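Local coordinates for protein TarM (Staphylococcus aureus subsp. aureus 21178, PDB 4X7R) that belongs to the group 1 glycosyltransferases of the GT-B clan and binds uridine-5'-diphosphate between its two Rossmann-like domains, at residues F5-E10 and Y209-L214; G16-S21 and D226-F231; S21-S26 and A36-F41. The protein carries 1 engineered substitution. All blocks are in the same frame, centred on the assembly; numbering follows the deposited sequence.

Interaction 1. Residues F5-E10 and Y209-L214; sequences FMMVHE and YYLEKL. With SUS (2-deoxy-3,6-di-O-sulfo-2-(sulfoamino)-alpha-D-glucopyranose), chain C; BDP (beta-D-glucopyranuronic acid), chain B.
Met7 turns its CG to the backbone N side (chi1 -63°) and bends again at chi3 (49°), which carries CE to Leu211. The two side chains meet tip to tip, Met7 CE lying 3.8 Å from Leu211 CD1. Met7 SD is equally far from the two methyls of the same leucine, CD1 and CD2. Three residues further along the helix, Leu214 has CG opposite its own backbone N (chi1 -173°). It offers CD2 to Phe5 CD2 at 4.0 Å, and the two side chains cross obliquely. No hydrogen bond joins the segments. The contact is apolar and largely buried.

Past the strand, the chain turns to the glycan. His9 ND1 donates to O1S of SUS at 2.6 Å, with O1S in the ring plane. SUS C4 lies over the centre of one ring face, and Glu10 CB is on the opposite face. O6B of BDP is at the ring edge.

Strand 3-7 runs between strands 36-40 and 221-225 in the seven-stranded parallel sheet. Helix 203-214 covers one side of this sheet, where Val39 of strand 36-40 also meets Leu214. Met6 points to the other side, to helix 17-31.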
loop_
_atom_site.group_PDB
_atom_site.type_symbol
_atom_site.label_atom_id
_atom_site.label_comp_id
_atom_site.label_asym_id
_atom_site.label_seq_id
_atom_site.Cartn_x
_atom_site.Cartn_y
_atom_site.Cartn_z
ATOM N N PHE A 5 16.981 -5.164 -0.538
ATOM C CA PHE A 5 16.124 -4.590 0.505
ATOM C C PHE A 5 15.254 -3.560 -0.164
ATOM O O PHE A 5 15.747 -2.593 -0.739
ATOM C CB PHE A 5 16.961 -3.967 1.645
ATOM C CG PHE A 5 17.916 -4.948 2.289
ATOM C CD1 PHE A 5 19.171 -5.186 1.737
ATOM C CD2 PHE A 5 17.572 -5.607 3.468
ATOM C CE1 PHE A 5 20.057 -6.095 2.335
ATOM C CE2 PHE A 5 18.450 -6.522 4.063
ATOM C CZ PHE A 5 19.688 -6.756 3.493
ATOM N N MET A 6 13.959 -3.815 -0.151
ATOM C CA MET A 6 12.950 -3.034 -0.849
ATOM C C MET A 6 12.099 -2.307 0.140
ATOM O O MET A 6 11.406 -2.924 0.929
ATOM C CB MET A 6 12.135 -3.935 -1.792
ATOM C CG MET A 6 13.011 -4.775 -2.675
ATOM S SD MET A 6 12.195 -5.829 -3.903
ATOM C CE MET A 6 10.865 -6.550 -2.980
ATOM N N MET A 7 12.180 -0.991 0.107
ATOM C CA MET A 7 11.598 -0.097 1.083
ATOM C C MET A 7 10.293 0.526 0.745
ATOM O O MET A 7 10.081 1.045 -0.362
ATOM C CB MET A 7 12.621 0.962 1.466
ATOM C CG MET A 7 13.847 0.365 2.123
ATOM S SD MET A 7 15.263 1.439 1.837
ATOM C CE MET A 7 14.580 2.966 2.309
ATOM N N VAL A 8 9.398 0.446 1.706
ATOM C CA VAL A 8 8.045 1.009 1.640
ATOM C C VAL A 8 7.623 1.422 3.065
ATOM O O VAL A 8 8.190 0.934 4.052
ATOM C CB VAL A 8 7.073 -0.010 0.967
ATOM C CG1 VAL A 8 6.790 -1.245 1.845
ATOM C CG2 VAL A 8 5.783 0.646 0.517
ATOM N N HIS A 9 6.641 2.319 3.175
ATOM C CA HIS A 9 6.130 2.753 4.463
ATOM C C HIS A 9 5.689 1.564 5.336
ATOM O O HIS A 9 6.198 1.404 6.447
ATOM C CB HIS A 9 4.953 3.717 4.238
ATOM C CG HIS A 9 4.209 4.051 5.485
ATOM N ND1 HIS A 9 4.870 4.479 6.625
ATOM C CD2 HIS A 9 2.876 4.049 5.721
ATOM C CE1 HIS A 9 3.928 4.672 7.530
ATOM N NE2 HIS A 9 2.712 4.441 7.033
ATOM N N GLU A 10 4.753 0.741 4.829
ATOM C CA GLU A 10 4.152 -0.382 5.558
ATOM C C GLU A 10 3.674 -1.458 4.615
ATOM O O GLU A 10 3.587 -1.239 3.396
ATOM C CB GLU A 10 2.901 0.115 6.320
ATOM C CG GLU A 10 1.700 0.444 5.424
ATOM C CD GLU A 10 0.392 0.741 6.131
ATOM O OE1 GLU A 10 -0.029 -0.045 7.010
ATOM O OE2 GLU A 10 -0.256 1.733 5.739
ATOM N N TYR A 209 19.676 5.331 10.736
ATOM C CA TYR A 209 20.551 4.514 11.580
ATOM C C TYR A 209 20.216 3.043 11.378
ATOM O O TYR A 209 21.116 2.234 11.166
ATOM C CB TYR A 209 20.389 4.907 13.059
ATOM C CG TYR A 209 21.032 3.936 14.033
ATOM C CD1 TYR A 209 22.402 3.978 14.291
ATOM C CD2 TYR A 209 20.260 3.023 14.755
ATOM C CE1 TYR A 209 22.989 3.118 15.226
ATOM C CE2 TYR A 209 20.840 2.137 15.661
ATOM C CZ TYR A 209 22.202 2.194 15.902
ATOM O OH TYR A 209 22.756 1.292 16.782
ATOM N N TYR A 210 18.921 2.713 11.444
ATOM C CA TYR A 210 18.397 1.356 11.300
ATOM C C TYR A 210 18.878 0.674 10.010
ATOM O O TYR A 210 19.392 -0.446 10.070
ATOM C CB TYR A 210 16.855 1.373 11.409
ATOM C CG TYR A 210 16.206 0.084 10.954
ATOM C CD1 TYR A 210 16.477 -1.123 11.596
ATOM C CD2 TYR A 210 15.288 0.075 9.906
ATOM C CE1 TYR A 210 15.878 -2.309 11.191
ATOM C CE2 TYR A 210 14.673 -1.109 9.500
ATOM C CZ TYR A 210 14.969 -2.295 10.153
ATOM O OH TYR A 210 14.349 -3.460 9.810
ATOM N N LEU A 211 18.763 1.379 8.857
ATOM C CA LEU A 211 19.221 0.886 7.552
ATOM C C LEU A 211 20.725 0.652 7.528
ATOM O O LEU A 211 21.173 -0.257 6.855
ATOM C CB LEU A 211 18.834 1.851 6.425
ATOM C CG LEU A 211 17.340 1.963 6.124
ATOM C CD1 LEU A 211 17.085 3.089 5.126
ATOM C CD2 LEU A 211 16.774 0.618 5.609
ATOM N N GLU A 212 21.502 1.486 8.236
ATOM C CA GLU A 212 22.963 1.344 8.303
ATOM C C GLU A 212 23.328 0.122 9.153
ATOM O O GLU A 212 24.325 -0.532 8.870
ATOM C CB GLU A 212 23.608 2.618 8.864
ATOM C CG GLU A 212 23.518 3.796 7.910
ATOM C CD GLU A 212 23.757 5.162 8.516
ATOM O OE1 GLU A 212 23.771 5.286 9.763
ATOM O OE2 GLU A 212 23.892 6.126 7.734
ATOM N N LYS A 213 22.491 -0.204 10.156
ATOM C CA LYS A 213 22.625 -1.379 11.036
ATOM C C LYS A 213 22.155 -2.663 10.297
ATOM O O LYS A 213 22.837 -3.686 10.311
ATOM C CB LYS A 213 21.802 -1.155 12.335
ATOM C CG LYS A 213 22.582 -1.323 13.627
ATOM C CD LYS A 213 23.805 -0.415 13.753
ATOM C CE LYS A 213 24.749 -0.930 14.828
ATOM N NZ LYS A 213 25.462 -2.191 14.443
ATOM N N LEU A 214 21.020 -2.578 9.601
ATOM C CA LEU A 214 20.464 -3.699 8.850
ATOM C C LEU A 214 21.268 -4.097 7.621
ATOM O O LEU A 214 21.450 -5.278 7.388
ATOM C CB LEU A 214 19.022 -3.366 8.429
ATOM C CG LEU A 214 18.216 -4.488 7.762
ATOM C CD1 LEU A 214 17.816 -5.559 8.805
ATOM C CD2 LEU A 214 17.005 -3.921 7.042
HETATM N N2 SUS C . 6.734 8.105 7.165
HETATM C C1 SUS C . 4.590 9.153 7.771
HETATM S S1 SUS C . 7.208 6.878 8.339
HETATM C C2 SUS C . 5.273 8.058 6.972
HETATM S S2 SUS C . -0.540 7.431 6.466
HETATM C C3 SUS C . 4.900 8.183 5.478
HETATM O O3 SUS C . 5.455 7.087 4.721
HETATM S S3 SUS C . 6.534 7.387 3.683
HETATM C C4 SUS C . 3.384 8.263 5.251
HETATM O O4 SUS C . 3.225 8.613 3.890
HETATM C C5 SUS C . 2.746 9.344 6.194
HETATM O O5 SUS C . 3.153 9.089 7.572
HETATM C C6 SUS C . 1.221 9.302 6.244
HETATM O O6 SUS C . 0.850 8.005 6.676
HETATM O O1S SUS C . 6.972 5.496 7.737
HETATM O O2S SUS C . 8.679 7.120 8.643
HETATM O O3S SUS C . 6.379 7.013 9.615
HETATM O O4S SUS C . -0.494 5.942 6.825
HETATM O O5S SUS C . -1.521 8.182 7.369
HETATM O O6S SUS C . -0.957 7.584 4.999
HETATM O O7S SUS C . 5.951 8.397 2.715
HETATM O O8S SUS C . 6.932 6.126 2.913
HETATM O O9S SUS C . 7.768 7.978 4.356
HETATM C C1 BDP B . 2.139 7.881 3.320
HETATM C C2 BDP B . 1.399 8.802 2.313
HETATM C C3 BDP B . 0.300 8.031 1.580
HETATM C C4 BDP B . 0.829 6.650 1.026
HETATM C C5 BDP B . 1.575 5.878 2.168
HETATM C C6 BDP B . 2.150 4.524 1.702
HETATM O O2 BDP B . 0.829 9.900 3.013
HETATM O O3 BDP B . -0.210 8.852 0.506
HETATM O O4 BDP B . -0.308 5.881 0.643
HETATM O O5 BDP B . 2.657 6.700 2.684
HETATM O O6A BDP B . 3.144 4.552 0.938
HETATM O O6B BDP B . 1.634 3.488 2.187
#

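Interaction 2. Residues G16-S21 and D226-F231; sequences GGMTSS and DGPGSF. With SGN (2-deoxy-6-O-sulfo-2-(sulfoamino)-alpha-D-glucopyranose), chain D; UDP (uridine-5'-diphosphate), chain E; SUS (2-deoxy-3,6-di-O-sulfo-2-(sulfoamino)-alpha-D-glucopyranose), chain C.
Met18 meets loop 226-231 through its sulfur. SD lies 3.4 Å from Asp226 O and 3.9 Å from Gly227 CA, and Pro228 CD is a little farther off. No hydrogen bond crosses between the segments; the contacts between them are all made by Met18. Met18 reaches out with CG anti to its backbone N (chi1 169°), then bends at chi3. The bend turns CE toward SGN, whose C6 is 3.6 Å from Met18 CE.

The same helix start holds two anions. The 6-O-sulfo group of SGN takes three backbone N-H groups, one on each of its terminal oxygens. Gly16 N binds O5S at 2.6 Å and almost straight, Met18 N binds O4S, and Thr19 N binds O6S at 3.0 Å. Gly17 N instead points to the UDP phosphate, 2.8 Å from O2B. Ser20 OG adds a bond to UDP O3'. The amino end of helix 17-31 probably favours these negative groups. With no side chain at Gly16 and Gly17, the UDP beta-phosphate can come close to the backbone, consistent with a glycine-rich phosphate-binding turn of GT-B proteins. Ser21 OG returns a bond to Met18 O within the helix.

On the other segment, Ser230 OG is 2.8 Å from SUS O8S. Farther out, Asp226 OD1 hydrogen-bonds His249 NE2 and forms a salt bridge with Arg25 NH2. Loop 226-231 leaves strand 221-225 and leads into helix 231-235. Pro228 and Phe231 lean on helix 264-271, while Met18 also rests on Val8, just past strand 3-7.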
loop_
_atom_site.group_PDB
_atom_site.type_symbol
_atom_site.label_atom_id
_atom_site.label_comp_id
_atom_site.label_asym_id
_atom_site.label_seq_id
_atom_site.Cartn_x
_atom_site.Cartn_y
_atom_site.Cartn_z
ATOM N N GLY A 16 -3.034 -2.090 -2.813
ATOM C CA GLY A 16 -3.019 -2.019 -4.264
ATOM C C GLY A 16 -1.729 -2.458 -4.924
ATOM O O GLY A 16 -1.003 -3.318 -4.411
ATOM N N GLY A 17 -1.460 -1.856 -6.082
ATOM C CA GLY A 17 -0.383 -2.246 -6.981
ATOM C C GLY A 17 1.035 -2.115 -6.513
ATOM O O GLY A 17 1.863 -2.921 -6.923
ATOM N N MET A 18 1.359 -1.096 -5.719
ATOM C CA MET A 18 2.750 -0.914 -5.302
ATOM C C MET A 18 3.262 -2.073 -4.493
ATOM O O MET A 18 4.342 -2.570 -4.803
ATOM C CB MET A 18 2.997 0.439 -4.591
ATOM C CG MET A 18 4.387 0.545 -3.900
ATOM S SD MET A 18 4.795 2.184 -3.265
ATOM C CE MET A 18 3.591 2.326 -1.915
ATOM N N THR A 19 2.501 -2.528 -3.470
ATOM C CA THR A 19 2.970 -3.659 -2.658
ATOM C C THR A 19 2.820 -4.948 -3.410
ATOM O O THR A 19 3.678 -5.811 -3.295
ATOM C CB THR A 19 2.419 -3.666 -1.224
ATOM O OG1 THR A 19 0.999 -3.663 -1.282
ATOM C CG2 THR A 19 2.912 -2.480 -0.400
ATOM N N SER A 20 1.768 -5.056 -4.214
ATOM C CA SER A 20 1.539 -6.199 -5.099
ATOM C C SER A 20 2.805 -6.386 -6.001
ATOM O O SER A 20 3.338 -7.472 -6.068
ATOM C CB SER A 20 0.300 -5.945 -5.960
ATOM O OG SER A 20 -0.026 -7.015 -6.827
ATOM N N SER A 21 3.336 -5.302 -6.608
ATOM C CA SER A 21 4.540 -5.415 -7.446
ATOM C C SER A 21 5.784 -5.764 -6.637
ATOM O O SER A 21 6.649 -6.461 -7.143
ATOM C CB SER A 21 4.754 -4.151 -8.266
ATOM O OG SER A 21 5.336 -3.098 -7.518
ATOM N N ASP A 226 10.797 1.864 -3.006
ATOM C CA ASP A 226 9.499 1.821 -3.682
ATOM C C ASP A 226 8.549 2.897 -3.189
ATOM O O ASP A 226 7.868 3.541 -3.992
ATOM C CB ASP A 226 8.883 0.425 -3.534
ATOM C CG ASP A 226 9.514 -0.599 -4.449
ATOM O OD1 ASP A 226 9.312 -0.490 -5.679
ATOM O OD2 ASP A 226 10.235 -1.500 -3.936
ATOM N N GLY A 227 8.475 3.081 -1.875
ATOM C CA GLY A 227 7.622 4.121 -1.305
ATOM C C GLY A 227 8.265 5.471 -1.534
ATOM O O GLY A 227 9.387 5.690 -1.075
ATOM N N PRO A 228 7.650 6.373 -2.321
ATOM C CA PRO A 228 8.326 7.661 -2.625
ATOM C C PRO A 228 8.660 8.532 -1.417
ATOM O O PRO A 228 9.729 9.157 -1.376
ATOM C CB PRO A 228 7.363 8.350 -3.603
ATOM C CG PRO A 228 6.018 7.704 -3.359
ATOM C CD PRO A 228 6.333 6.273 -2.994
ATOM N N GLY A 229 7.752 8.575 -0.439
ATOM C CA GLY A 229 7.976 9.359 0.768
ATOM C C GLY A 229 9.103 8.785 1.615
ATOM O O GLY A 229 9.662 9.494 2.461
ATOM N N SER A 230 9.465 7.493 1.374
ATOM C CA SER A 230 10.560 6.817 2.077
ATOM C C SER A 230 11.936 7.080 1.484
ATOM O O SER A 230 12.927 6.692 2.096
ATOM C CB SER A 230 10.318 5.309 2.142
ATOM O OG SER A 230 9.473 5.078 3.255
ATOM N N PHE A 231 12.008 7.731 0.301
ATOM C CA PHE A 231 13.287 7.987 -0.375
ATOM C C PHE A 231 14.354 8.638 0.506
ATOM O O PHE A 231 15.479 8.129 0.463
ATOM C CB PHE A 231 13.111 8.715 -1.718
ATOM C CG PHE A 231 14.379 8.897 -2.513
ATOM C CD1 PHE A 231 14.834 7.898 -3.365
ATOM C CD2 PHE A 231 15.093 10.094 -2.454
ATOM C CE1 PHE A 231 15.982 8.094 -4.138
ATOM C CE2 PHE A 231 16.243 10.284 -3.223
ATOM C CZ PHE A 231 16.686 9.282 -4.047
HETATM C C1 SGN D . -0.370 5.653 -0.789
HETATM C C2 SGN D . -1.859 5.712 -1.237
HETATM C C3 SGN D . -2.690 4.531 -0.648
HETATM C C4 SGN D . -1.980 3.174 -0.828
HETATM C C5 SGN D . -0.493 3.252 -0.403
HETATM C C6 SGN D . 0.233 1.933 -0.655
HETATM N N2 SGN D . -2.447 7.008 -0.866
HETATM O O3 SGN D . -3.979 4.456 -1.290
HETATM O O4 SGN D . -2.650 2.148 -0.069
HETATM O O5 SGN D . 0.205 4.346 -1.099
HETATM O O6 SGN D . 0.132 1.628 -2.045
HETATM S S1 SGN D . -2.607 8.049 -2.242
HETATM O O1S SGN D . -3.614 7.444 -3.224
HETATM O O2S SGN D . -1.249 8.233 -2.945
HETATM O O3S SGN D . -3.106 9.404 -1.723
HETATM S S2 SGN D . -0.507 0.328 -2.511
HETATM O O4S SGN D . -0.682 0.448 -4.033
HETATM O O5S SGN D . -1.864 0.072 -1.863
HETATM O O6S SGN D . 0.469 -0.788 -2.141
HETATM N N1 UDP E . -6.238 -5.519 -5.905
HETATM C C2 UDP E . -6.700 -6.690 -5.333
HETATM N N3 UDP E . -7.996 -6.643 -4.876
HETATM C C4 UDP E . -8.852 -5.564 -4.909
HETATM C C5 UDP E . -8.289 -4.364 -5.472
HETATM C C6 UDP E . -7.028 -4.377 -5.944
HETATM O O2 UDP E . -6.017 -7.700 -5.235
HETATM O O4 UDP E . -10.018 -5.697 -4.491
HETATM C "C1'" UDP E . -4.919 -5.586 -6.584
HETATM C "C2'" UDP E . -5.000 -5.920 -8.072
HETATM O "O2'" UDP E . -5.053 -7.322 -8.276
HETATM C "C3'" UDP E . -3.690 -5.320 -8.587
HETATM C "C4'" UDP E . -3.492 -4.104 -7.687
HETATM O "O4'" UDP E . -4.292 -4.325 -6.501
HETATM O "O3'" UDP E . -2.556 -6.188 -8.593
HETATM C "C5'" UDP E . -3.853 -2.785 -8.319
HETATM O "O5'" UDP E . -2.798 -2.474 -9.257
HETATM P PA UDP E . -2.785 -1.226 -10.265
HETATM O O1A UDP E . -1.420 -1.074 -10.817
HETATM O O2A UDP E . -3.808 -1.488 -11.382
HETATM O O3A UDP E . -3.197 0.052 -9.465
HETATM P PB UDP E . -2.669 0.704 -8.098
HETATM O O1B UDP E . -1.178 0.514 -7.985
HETATM O O2B UDP E . -3.359 0.051 -6.895
HETATM O O3B UDP E . -2.957 2.192 -8.124
HETATM N N2 SUS C . 6.734 8.105 7.165
HETATM C C1 SUS C . 4.590 9.153 7.771
HETATM S S1 SUS C . 7.208 6.878 8.339
HETATM C C2 SUS C . 5.273 8.058 6.972
HETATM S S2 SUS C . -0.540 7.431 6.466
HETATM C C3 SUS C . 4.900 8.183 5.478
HETATM O O3 SUS C . 5.455 7.087 4.721
HETATM S S3 SUS C . 6.534 7.387 3.683
HETATM C C4 SUS C . 3.384 8.263 5.251
HETATM O O4 SUS C . 3.225 8.613 3.890
HETATM C C5 SUS C . 2.746 9.344 6.194
HETATM O O5 SUS C . 3.153 9.089 7.572
HETATM C C6 SUS C . 1.221 9.302 6.244
HETATM O O6 SUS C . 0.850 8.005 6.676
HETATM O O1S SUS C . 6.972 5.496 7.737
HETATM O O2S SUS C . 8.679 7.120 8.643
HETATM O O3S SUS C . 6.379 7.013 9.615
HETATM O O4S SUS C . -0.494 5.942 6.825
HETATM O O5S SUS C . -1.521 8.182 7.369
HETATM O O6S SUS C . -0.957 7.584 4.999
HETATM O O7S SUS C . 5.951 8.397 2.715
HETATM O O8S SUS C . 6.932 6.126 2.913
HETATM O O9S SUS C . 7.768 7.978 4.356
#

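Interaction 3. Residues S21-S26 and A36-F41; sequences SMFNRS and ADIVTF. With 3YW ((2S)-2,3-dihydroxypropyl 2-acetamido-2-deoxy-alpha-D-glucopyranoside), chain F.
Met22 is the first residue of helix segment 21-26 to touch strand 36-40. Just before it, Ser21 faces the ligand pocket, its OG 3.8 Å from O6 of 3YW. Met22 has CG beside its backbone N, runs extended, and bends only at chi3 (74°). Its CE arrives 4.0 Å from Ile38 CG2.

Phe23 comes next. Its CB starts out away from the strand, but chi1 of -68° brings the ring back toward it. Ile38 CD1 sits 3.7 Å from Phe23 CD1 and equally near Phe23 CE1, and the two side chains cross at about a right angle. Ile38 is thus gripped by two neighbours on the helix, CG2 by Met22 and CD1 by Phe23.

Arg25 passes the strand by and packs on Met6 of strand 3-7. Ser26 closes the segment with the one hydrogen bond of the contact. Its OG donates to Ala36 O at 2.6 Å, and the C=O...O angle of 164° puts OG nearly in line with the carbonyl. Ser26 OG also bonds Thr64 OG1, so this buried hydroxyl has two partners. The backbones are closest here too, with Ser26 CA 5.1 Å from Ala36 CA.

Over these segments the helix axis runs 8.4 Å from the strand axis, roughly antiparallel to it. This is the return half of a right-handed beta-alpha-beta crossover: strand 3-7, helix 17-31, strand 36-40. In the sheet, strand 36-40 lies between strands 3-7 and 66-68, and its Val39 points to helix 203-214 on the opposite side.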
loop_
_atom_site.group_PDB
_atom_site.type_symbol
_atom_site.label_atom_id
_atom_site.label_comp_id
_atom_site.label_asym_id
_atom_site.label_seq_id
_atom_site.Cartn_x
_atom_site.Cartn_y
_atom_site.Cartn_z
ATOM N N SER A 21 3.336 -5.302 -6.608
ATOM C CA SER A 21 4.540 -5.415 -7.446
ATOM C C SER A 21 5.784 -5.764 -6.637
ATOM O O SER A 21 6.649 -6.461 -7.143
ATOM C CB SER A 21 4.754 -4.151 -8.266
ATOM O OG SER A 21 5.336 -3.098 -7.518
ATOM N N MET A 22 5.884 -5.279 -5.374
ATOM C CA MET A 22 7.014 -5.603 -4.514
ATOM C C MET A 22 7.013 -7.094 -4.181
ATOM O O MET A 22 8.065 -7.723 -4.227
ATOM C CB MET A 22 6.967 -4.776 -3.216
ATOM C CG MET A 22 7.145 -3.297 -3.440
ATOM S SD MET A 22 7.069 -2.376 -1.877
ATOM C CE MET A 22 8.678 -2.820 -1.187
ATOM N N PHE A 23 5.829 -7.659 -3.864
ATOM C CA PHE A 23 5.657 -9.085 -3.543
ATOM C C PHE A 23 6.039 -9.990 -4.727
ATOM O O PHE A 23 6.675 -11.043 -4.537
ATOM C CB PHE A 23 4.197 -9.372 -3.134
ATOM C CG PHE A 23 3.706 -8.794 -1.823
ATOM C CD1 PHE A 23 4.559 -8.679 -0.727
ATOM C CD2 PHE A 23 2.375 -8.405 -1.667
ATOM C CE1 PHE A 23 4.102 -8.155 0.486
ATOM C CE2 PHE A 23 1.919 -7.888 -0.451
ATOM C CZ PHE A 23 2.785 -7.772 0.618
ATOM N N ASN A 24 5.614 -9.598 -5.948
ATOM C CA ASN A 24 5.916 -10.368 -7.142
ATOM C C ASN A 24 7.389 -10.208 -7.509
ATOM O O ASN A 24 8.009 -11.191 -7.902
ATOM C CB ASN A 24 4.998 -9.993 -8.323
ATOM C CG ASN A 24 5.089 -11.010 -9.432
ATOM O OD1 ASN A 24 5.058 -12.210 -9.183
ATOM N ND2 ASN A 24 5.209 -10.564 -10.676
ATOM N N ARG A 25 7.956 -8.995 -7.332
ATOM C CA ARG A 25 9.382 -8.742 -7.580
ATOM C C ARG A 25 10.230 -9.583 -6.640
ATOM O O ARG A 25 11.264 -10.096 -7.044
ATOM C CB ARG A 25 9.723 -7.251 -7.386
ATOM C CG ARG A 25 11.052 -6.870 -8.069
ATOM C CD ARG A 25 11.589 -5.509 -7.699
ATOM N NE ARG A 25 10.608 -4.447 -7.940
ATOM C CZ ARG A 25 10.380 -3.447 -7.099
ATOM N NH1 ARG A 25 11.044 -3.372 -5.956
ATOM N NH2 ARG A 25 9.469 -2.528 -7.384
ATOM N N SER A 26 9.803 -9.705 -5.364
ATOM C CA SER A 26 10.542 -10.506 -4.379
ATOM C C SER A 26 10.560 -11.953 -4.823
ATOM O O SER A 26 11.624 -12.590 -4.825
ATOM C CB SER A 26 9.907 -10.381 -2.999
ATOM O OG SER A 26 10.630 -11.226 -2.133
ATOM N N ALA A 36 15.465 -11.032 -1.758
ATOM C CA ALA A 36 14.913 -9.699 -1.930
ATOM C C ALA A 36 13.826 -9.520 -0.903
ATOM O O ALA A 36 12.701 -9.990 -1.094
ATOM C CB ALA A 36 14.366 -9.522 -3.340
ATOM N N ASP A 37 14.177 -8.847 0.211
ATOM C CA ASP A 37 13.273 -8.634 1.341
ATOM C C ASP A 37 12.689 -7.249 1.427
ATOM O O ASP A 37 13.163 -6.335 0.756
ATOM C CB ASP A 37 13.938 -9.091 2.644
ATOM C CG ASP A 37 14.379 -10.558 2.572
ATOM O OD1 ASP A 37 13.520 -11.426 2.273
ATOM O OD2 ASP A 37 15.574 -10.829 2.791
ATOM N N ILE A 38 11.609 -7.100 2.212
ATOM C CA ILE A 38 10.897 -5.832 2.345
ATOM C C ILE A 38 11.245 -5.164 3.664
ATOM O O ILE A 38 11.268 -5.831 4.694
ATOM C CB ILE A 38 9.377 -6.055 2.137
ATOM C CG1 ILE A 38 9.118 -6.686 0.686
ATOM C CG2 ILE A 38 8.587 -4.739 2.354
ATOM C CD1 ILE A 38 7.671 -7.048 0.314
ATOM N N VAL A 39 11.564 -3.861 3.622
ATOM C CA VAL A 39 11.860 -3.050 4.823
ATOM C C VAL A 39 10.716 -2.043 4.991
ATOM O O VAL A 39 10.441 -1.287 4.059
ATOM C CB VAL A 39 13.226 -2.328 4.746
ATOM C CG1 VAL A 39 13.529 -1.581 6.055
ATOM C CG2 VAL A 39 14.350 -3.301 4.372
ATOM N N THR A 40 10.037 -2.062 6.154
ATOM C CA THR A 40 8.952 -1.139 6.500
ATOM C C THR A 40 9.366 -0.253 7.679
ATOM O O THR A 40 10.319 -0.583 8.389
ATOM C CB THR A 40 7.620 -1.856 6.705
ATOM O OG1 THR A 40 7.713 -2.726 7.843
ATOM C CG2 THR A 40 7.162 -2.607 5.457
ATOM N N PHE A 41 8.659 0.889 7.870
ATOM C CA PHE A 41 9.005 1.877 8.886
ATOM C C PHE A 41 7.856 2.253 9.812
ATOM O O PHE A 41 8.075 2.990 10.755
ATOM C CB PHE A 41 9.633 3.136 8.213
ATOM C CG PHE A 41 10.809 2.807 7.311
ATOM C CD1 PHE A 41 12.076 2.587 7.843
ATOM C CD2 PHE A 41 10.643 2.713 5.926
ATOM C CE1 PHE A 41 13.160 2.257 7.012
ATOM C CE2 PHE A 41 11.718 2.374 5.099
ATOM C CZ PHE A 41 12.973 2.140 5.647
HETATM O O3A 3YW F . 1.286 5.942 -4.593
HETATM C C4A 3YW F . 1.167 2.582 -6.247
HETATM C C5A 3YW F . 0.705 3.946 -5.795
HETATM O O5 3YW F . 2.208 1.156 -8.766
HETATM C C6A 3YW F . 1.791 4.705 -5.072
HETATM C C5 3YW F . 1.745 0.082 -9.596
HETATM C C6 3YW F . 2.806 -0.992 -9.538
HETATM C C4 3YW F . 1.470 0.633 -10.994
HETATM O O6 3YW F . 4.067 -0.519 -9.989
HETATM C C3 3YW F . 0.299 1.605 -10.901
HETATM O O4 3YW F . 1.121 -0.427 -11.878
HETATM O O3 3YW F . -0.005 2.186 -12.170
HETATM O O7 3YW F . -0.174 5.309 -10.471
HETATM C C7 3YW F . -0.992 4.597 -9.898
HETATM C C8 3YW F . -2.382 5.068 -9.595
HETATM N N2 3YW F . -0.701 3.353 -9.513
HETATM C C2 3YW F . 0.547 2.687 -9.850
HETATM C C1 3YW F . 1.284 2.224 -8.579
HETATM O O1 3YW F . 0.505 2.110 -7.422
HETATM O O2 3YW F . -0.427 3.789 -4.939
#

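How the interactions relate
All three contacts lie in the N-terminal Rossmann-like domain. Interactions 2 and 3 both use helix 17-31, have Ser21 in common, and lie about 9 Å apart between centres. Interaction 1 is about 11 Å from interaction 3 and 13 Å from interaction 2. Along the chain, interaction 3 is nested inside the loops closed by the other two, and interactions 1 and 2 cross. The long insert between their segments includes the ten-stranded antiparallel sheet. Strand 3-7 links the three contacts: Met6 pairs with strand 36-40, while Met7 O probably bonds Asp226 N and Gly227 N. Helices 17-31 and 203-214 cover opposite sides of one sheet, and the loops at its end contribute to the ligand pockets.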